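Transcription termination factor FttA (Pyrococcus horikoshii, PDB 3AF6) probably ends transcription as a zinc-dependent ribonuclease of the metallo-beta-lactamase superfamily, cutting nascent RNA as it leaves RNA polymerase and degrading the released transcript from its 5' end. Local coordinates at residues 91-96 / 130-135; 96-101 / 114-119. All blocks are in the same frame, centred on the assembly; numbering follows the deposited sequence.

Contact 1: 91-96 / 130-135; sequences EIVPKE and RLITQK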
loop_
_atom_site.group_PDB
_atom_site.type_symbol
_atom_site.label_atom_id
_atom_site.label_comp_id
_atom_site.label_asym_id
_atom_site.label_seq_id
_atom_site.Cartn_x
_atom_site.Cartn_y
_atom_site.Cartn_z
ATOM N N GLU A 91 -25.847 -24.494 -6.183
ATOM C CA GLU A 91 -27.146 -24.914 -6.688
ATOM C C GLU A 91 -28.151 -23.764 -6.635
ATOM O O GLU A 91 -28.763 -23.413 -7.645
ATOM C CB GLU A 91 -27.659 -26.094 -5.854
ATOM C CG GLU A 91 -28.884 -26.798 -6.419
ATOM C CD GLU A 91 -29.372 -27.922 -5.523
ATOM O OE1 GLU A 91 -28.551 -28.786 -5.147
ATOM O OE2 GLU A 91 -30.577 -27.943 -5.197
ATOM N N ILE A 92 -28.308 -23.179 -5.449
ATOM C CA ILE A 92 -29.246 -22.080 -5.235
ATOM C C ILE A 92 -28.787 -20.771 -5.880
ATOM O O ILE A 92 -28.933 -19.694 -5.301
ATOM C CB ILE A 92 -29.479 -21.852 -3.719
ATOM C CG1 ILE A 92 -30.560 -20.788 -3.503
ATOM C CG2 ILE A 92 -28.172 -21.459 -3.047
ATOM C CD1 ILE A 92 -30.860 -20.501 -2.049
ATOM N N VAL A 93 -28.236 -20.866 -7.086
ATOM C CA VAL A 93 -27.763 -19.685 -7.802
ATOM C C VAL A 93 -27.889 -19.864 -9.312
ATOM O O VAL A 93 -27.468 -20.889 -9.855
ATOM C CB VAL A 93 -26.276 -19.387 -7.478
ATOM C CG1 VAL A 93 -25.801 -18.176 -8.269
ATOM C CG2 VAL A 93 -26.104 -19.141 -5.988
ATOM N N PRO A 94 -28.481 -18.874 -10.010
ATOM C CA PRO A 94 -28.644 -18.947 -11.468
ATOM C C PRO A 94 -27.289 -19.211 -12.129
ATOM O O PRO A 94 -26.558 -18.277 -12.460
ATOM C CB PRO A 94 -29.209 -17.572 -11.815
ATOM C CG PRO A 94 -30.048 -17.259 -10.613
ATOM C CD PRO A 94 -29.139 -17.669 -9.472
ATOM N N LYS A 95 -26.977 -20.494 -12.308
ATOM C CA LYS A 95 -25.714 -20.958 -12.886
ATOM C C LYS A 95 -25.189 -20.232 -14.129
ATOM O O LYS A 95 -24.133 -20.591 -14.655
ATOM C CB LYS A 95 -25.809 -22.460 -13.173
ATOM C CG LYS A 95 -26.093 -23.306 -11.935
ATOM C CD LYS A 95 -26.256 -24.777 -12.284
ATOM C CE LYS A 95 -26.597 -25.602 -11.053
ATOM N NZ LYS A 95 -26.811 -27.035 -11.388
ATOM N N GLU A 96 -25.916 -19.221 -14.599
ATOM C CA GLU A 96 -25.488 -18.460 -15.769
ATOM C C GLU A 96 -24.284 -17.588 -15.423
ATOM O O GLU A 96 -23.254 -17.643 -16.096
ATOM C CB GLU A 96 -26.627 -17.578 -16.281
ATOM C CG GLU A 96 -27.174 -16.608 -15.251
ATOM C CD GLU A 96 -28.140 -15.609 -15.850
ATOM O OE1 GLU A 96 -28.742 -14.832 -15.081
ATOM O OE2 GLU A 96 -28.294 -15.596 -17.090
ATOM N N ARG A 130 -30.821 -12.550 0.475
ATOM C CA ARG A 130 -31.099 -13.190 1.759
ATOM C C ARG A 130 -31.586 -14.624 1.578
ATOM O O ARG A 130 -31.443 -15.458 2.470
ATOM C CB ARG A 130 -32.141 -12.378 2.530
ATOM C CG ARG A 130 -31.657 -10.994 2.922
ATOM C CD ARG A 130 -32.819 -10.090 3.287
ATOM N NE ARG A 130 -33.781 -9.994 2.193
ATOM C CZ ARG A 130 -33.474 -9.613 0.956
ATOM N NH1 ARG A 130 -32.226 -9.287 0.644
ATOM N NH2 ARG A 130 -34.417 -9.562 0.026
ATOM N N LEU A 131 -32.170 -14.905 0.418
ATOM C CA LEU A 131 -32.661 -16.246 0.123
ATOM C C LEU A 131 -31.501 -17.239 0.147
ATOM O O LEU A 131 -31.594 -18.310 0.751
ATOM C CB LEU A 131 -33.327 -16.272 -1.256
ATOM C CG LEU A 131 -33.619 -17.648 -1.866
ATOM C CD1 LEU A 131 -34.631 -18.395 -1.010
ATOM C CD2 LEU A 131 -34.139 -17.473 -3.286
ATOM N N ILE A 132 -30.411 -16.862 -0.514
ATOM C CA ILE A 132 -29.221 -17.696 -0.610
ATOM C C ILE A 132 -28.461 -17.863 0.707
ATOM O O ILE A 132 -28.019 -18.965 1.040
ATOM C CB ILE A 132 -28.251 -17.131 -1.679
ATOM C CG1 ILE A 132 -27.054 -18.067 -1.849
ATOM C CG2 ILE A 132 -27.786 -15.741 -1.279
ATOM C CD1 ILE A 132 -26.101 -17.641 -2.947
ATOM N N THR A 133 -28.314 -16.773 1.455
ATOM C CA THR A 133 -27.588 -16.805 2.726
ATOM C C THR A 133 -28.148 -17.848 3.687
ATOM O O THR A 133 -27.398 -18.521 4.394
ATOM C CB THR A 133 -27.628 -15.422 3.427
ATOM O OG1 THR A 133 -26.774 -15.439 4.576
ATOM C CG2 THR A 133 -29.044 -15.078 3.867
ATOM N N GLN A 134 -29.470 -17.976 3.700
ATOM C CA GLN A 134 -30.159 -18.920 4.571
ATOM C C GLN A 134 -29.586 -20.335 4.507
ATOM O O GLN A 134 -29.002 -20.815 5.480
ATOM C CB GLN A 134 -31.642 -18.946 4.209
ATOM C CG GLN A 134 -32.318 -17.596 4.330
ATOM C CD GLN A 134 -33.630 -17.525 3.570
ATOM O OE1 GLN A 134 -34.291 -16.486 3.548
ATOM N NE2 GLN A 134 -34.010 -18.628 2.936
ATOM N N LYS A 135 -29.762 -20.989 3.360
ATOM C CA LYS A 135 -29.296 -22.358 3.138
ATOM C C LYS A 135 -27.984 -22.776 3.806
ATOM O O LYS A 135 -27.744 -23.969 4.013
ATOM C CB LYS A 135 -29.197 -22.638 1.632
ATOM C CG LYS A 135 -30.533 -22.754 0.917
ATOM C CD LYS A 135 -31.336 -23.935 1.439
ATOM C CE LYS A 135 -32.672 -24.045 0.731
ATOM N NZ LYS A 135 -33.469 -25.186 1.253
#
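Ile92 reaches from its loop to the short helix 130-134 and meets it with both branches of its side chain. CG1 stands anti to the backbone N (chi1 -175°), and the branch runs on fully extended, which places CD1 against the helix backbone. There Ile92 CD1 lies 3.6 Å from Ile132 CA and equally close to the carbonyl oxygen Leu131 O. Around the same methyl, Leu131 CG stands 4.0 Å from Ile92 CD1, while Lys135, next after this weakly bonded helix, brings CG to 3.7 Å from Ile92 CD1. Lys135 takes part through the root of its chain, which bends at chi2 (-63°) and so turns CD aside; the far end of the side chain leads away from the loop.

The shorter branch of Ile92 meets the side chain of the same Ile132: Ile92 CG2 sits 3.8 Å from Ile132 CG1, and the two isoleucine side chains cross at a slant. Ile132 then extends past Ile92 toward the next loop residue. Ile132 CD1 meets Val93 CG2 at 3.4 Å, again with the side chains crossing rather than lying alongside. Ile132 thus packs against two consecutive loop residues, and the contact between 91-96 and 130-135 is almost wholly apolar.

The arrangement belongs to the region inferred to be the second KH domain, KHb, where it pins the loop leading into strand 103-105 to the helix. Ile132 also touches Ile89 and Pro140, so this side chain joins the helix to the loop and to strand 140-144.

Contact 2: 96-101 / 114-119; sequences EAEITN and EAKKPG
Glu98 O, the carbonyl oxygen at the middle of this contact, accepts a 2.6 Å hydrogen bond from Lys116 N. The donor approaches from above the carbonyl plane, and the N-H points at the oxygen with an angle of 150°. Ala115 CA adds a CH...O contact to Glu98 O at 3.5 Å, and within the loop Thr100 N gives the same oxygen a weak bond. The two segments run in nearly opposite directions, yet 96-101 is not a regular strand and contains inverse gamma turns centred on Ala97 and Ile99.

Beside the backbone bond, Ile99 CG1 packs on Ala115 CB at 3.9 Å. Toward the other end, Glu114 CG is anti to the backbone N (chi1 -172°), and the side chains of Asn101 and Glu114 lie side by side, pointing the same way. Asn101 ND2 donates to Glu114 OE2 over 2.9 Å; the oxygen lies in the amide plane but is met from above the carboxylate, the two planes being 86° apart.

Glu114 OE1 forms a salt bridge with Arg157. The buried carboxylate therefore has a charged partner at one oxygen and a neutral amide donor at the other, which would be expected to favour its ionised form.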
loop_
_atom_site.group_PDB
_atom_site.type_symbol
_atom_site.label_atom_id
_atom_site.label_comp_id
_atom_site.label_asym_id
_atom_site.label_seq_id
_atom_site.Cartn_x
_atom_site.Cartn_y
_atom_site.Cartn_z
ATOM N N GLU A 96 -25.916 -19.221 -14.599
ATOM C CA GLU A 96 -25.488 -18.460 -15.769
ATOM C C GLU A 96 -24.284 -17.588 -15.423
ATOM O O GLU A 96 -23.254 -17.643 -16.096
ATOM C CB GLU A 96 -26.627 -17.578 -16.281
ATOM C CG GLU A 96 -27.174 -16.608 -15.251
ATOM C CD GLU A 96 -28.140 -15.609 -15.850
ATOM O OE1 GLU A 96 -28.742 -14.832 -15.081
ATOM O OE2 GLU A 96 -28.294 -15.596 -17.090
ATOM N N ALA A 97 -24.424 -16.785 -14.371
ATOM C CA ALA A 97 -23.354 -15.899 -13.924
ATOM C C ALA A 97 -22.117 -16.712 -13.550
ATOM O O ALA A 97 -21.926 -17.069 -12.387
ATOM C CB ALA A 97 -23.825 -15.076 -12.731
ATOM N N GLU A 98 -21.286 -16.996 -14.549
ATOM C CA GLU A 98 -20.064 -17.772 -14.367
ATOM C C GLU A 98 -19.356 -17.502 -13.043
ATOM O O GLU A 98 -18.639 -16.513 -12.900
ATOM C CB GLU A 98 -19.103 -17.506 -15.531
ATOM C CG GLU A 98 -17.722 -18.130 -15.362
ATOM C CD GLU A 98 -17.766 -19.640 -15.219
ATOM O OE1 GLU A 98 -16.698 -20.243 -14.981
ATOM O OE2 GLU A 98 -18.862 -20.223 -15.349
ATOM N N ILE A 99 -19.559 -18.395 -12.080
ATOM C CA ILE A 99 -18.940 -18.271 -10.764
ATOM C C ILE A 99 -17.577 -18.961 -10.779
ATOM O O ILE A 99 -17.458 -20.139 -10.433
ATOM C CB ILE A 99 -19.828 -18.914 -9.674
ATOM C CG1 ILE A 99 -21.203 -18.238 -9.666
ATOM C CG2 ILE A 99 -19.162 -18.789 -8.310
ATOM C CD1 ILE A 99 -22.188 -18.842 -8.688
ATOM N N THR A 100 -16.552 -18.216 -11.182
ATOM C CA THR A 100 -15.195 -18.747 -11.266
ATOM C C THR A 100 -14.715 -19.395 -9.967
ATOM O O THR A 100 -14.215 -20.521 -9.974
ATOM C CB THR A 100 -14.189 -17.640 -11.676
ATOM O OG1 THR A 100 -12.894 -18.218 -11.876
ATOM C CG2 THR A 100 -14.094 -16.574 -10.598
ATOM N N ASN A 101 -14.873 -18.685 -8.854
ATOM C CA ASN A 101 -14.441 -19.195 -7.560
ATOM C C ASN A 101 -15.528 -19.056 -6.502
ATOM O O ASN A 101 -16.674 -18.732 -6.816
ATOM C CB ASN A 101 -13.178 -18.457 -7.105
ATOM C CG ASN A 101 -12.027 -18.610 -8.086
ATOM O OD1 ASN A 101 -11.519 -19.713 -8.300
ATOM N ND2 ASN A 101 -11.608 -17.499 -8.685
ATOM N N GLU A 114 -17.167 -15.057 -6.110
ATOM C CA GLU A 114 -16.456 -14.394 -7.196
ATOM C C GLU A 114 -17.072 -14.773 -8.538
ATOM O O GLU A 114 -16.496 -15.542 -9.305
ATOM C CB GLU A 114 -14.973 -14.773 -7.171
ATOM C CG GLU A 114 -14.113 -13.982 -8.146
ATOM C CD GLU A 114 -12.632 -14.255 -7.971
ATOM O OE1 GLU A 114 -12.116 -14.038 -6.856
ATOM O OE2 GLU A 114 -11.983 -14.684 -8.946
ATOM N N ALA A 115 -18.254 -14.226 -8.810
ATOM C CA ALA A 115 -18.962 -14.498 -10.054
ATOM C C ALA A 115 -18.553 -13.500 -11.135
ATOM O O ALA A 115 -18.168 -12.370 -10.837
ATOM C CB ALA A 115 -20.469 -14.433 -9.822
ATOM N N LYS A 116 -18.641 -13.927 -12.391
ATOM C CA LYS A 116 -18.281 -13.078 -13.520
ATOM C C LYS A 116 -19.402 -12.075 -13.774
ATOM O O LYS A 116 -19.172 -10.991 -14.309
ATOM C CB LYS A 116 -18.046 -13.942 -14.763
ATOM C CG LYS A 116 -17.332 -13.240 -15.907
ATOM C CD LYS A 116 -16.914 -14.244 -16.972
ATOM C CE LYS A 116 -16.099 -13.586 -18.072
ATOM N NZ LYS A 116 -15.607 -14.583 -19.062
ATOM N N LYS A 117 -20.615 -12.451 -13.379
ATOM C CA LYS A 117 -21.789 -11.600 -13.538
ATOM C C LYS A 117 -22.436 -11.461 -12.161
ATOM O O LYS A 117 -23.241 -12.298 -11.757
ATOM C CB LYS A 117 -22.781 -12.242 -14.512
ATOM C CG LYS A 117 -22.132 -13.007 -15.659
ATOM C CD LYS A 117 -21.175 -12.140 -16.464
ATOM C CE LYS A 117 -20.463 -12.961 -17.530
ATOM N NZ LYS A 117 -19.464 -12.163 -18.295
ATOM N N PRO A 118 -22.086 -10.398 -11.421
ATOM C CA PRO A 118 -22.623 -10.145 -10.080
ATOM C C PRO A 118 -24.110 -9.792 -10.007
ATOM O O PRO A 118 -24.773 -10.086 -9.011
ATOM C CB PRO A 118 -21.736 -9.013 -9.570
ATOM C CG PRO A 118 -21.457 -8.241 -10.818
ATOM C CD PRO A 118 -21.141 -9.336 -11.812
ATOM N N GLY A 119 -24.630 -9.167 -11.057
ATOM C CA GLY A 119 -26.031 -8.779 -11.064
ATOM C C GLY A 119 -27.027 -9.926 -11.063
ATOM O O GLY A 119 -28.153 -9.775 -10.586
#

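How the contacts relate
Contacts 1 and 2 follow one another along a single loop and share Glu96, at the end of 91-96 and the start of 96-101. Their centres are 12 Å apart, and they touch through packing of Val93 CG1 on Ile99 CD1, 3.7 Å apart. Contact 1 fastens the first part of the loop to helix 130-134 by apolar side chains, whereas contact 2 ties the later part to the end of strand 110-115 by a backbone and a side-chain hydrogen bond together with apolar contacts. Together they link the strand and the helix that follows it within the inferred KHb region. Both lie away from the zinc site, which includes His256 and Asp367.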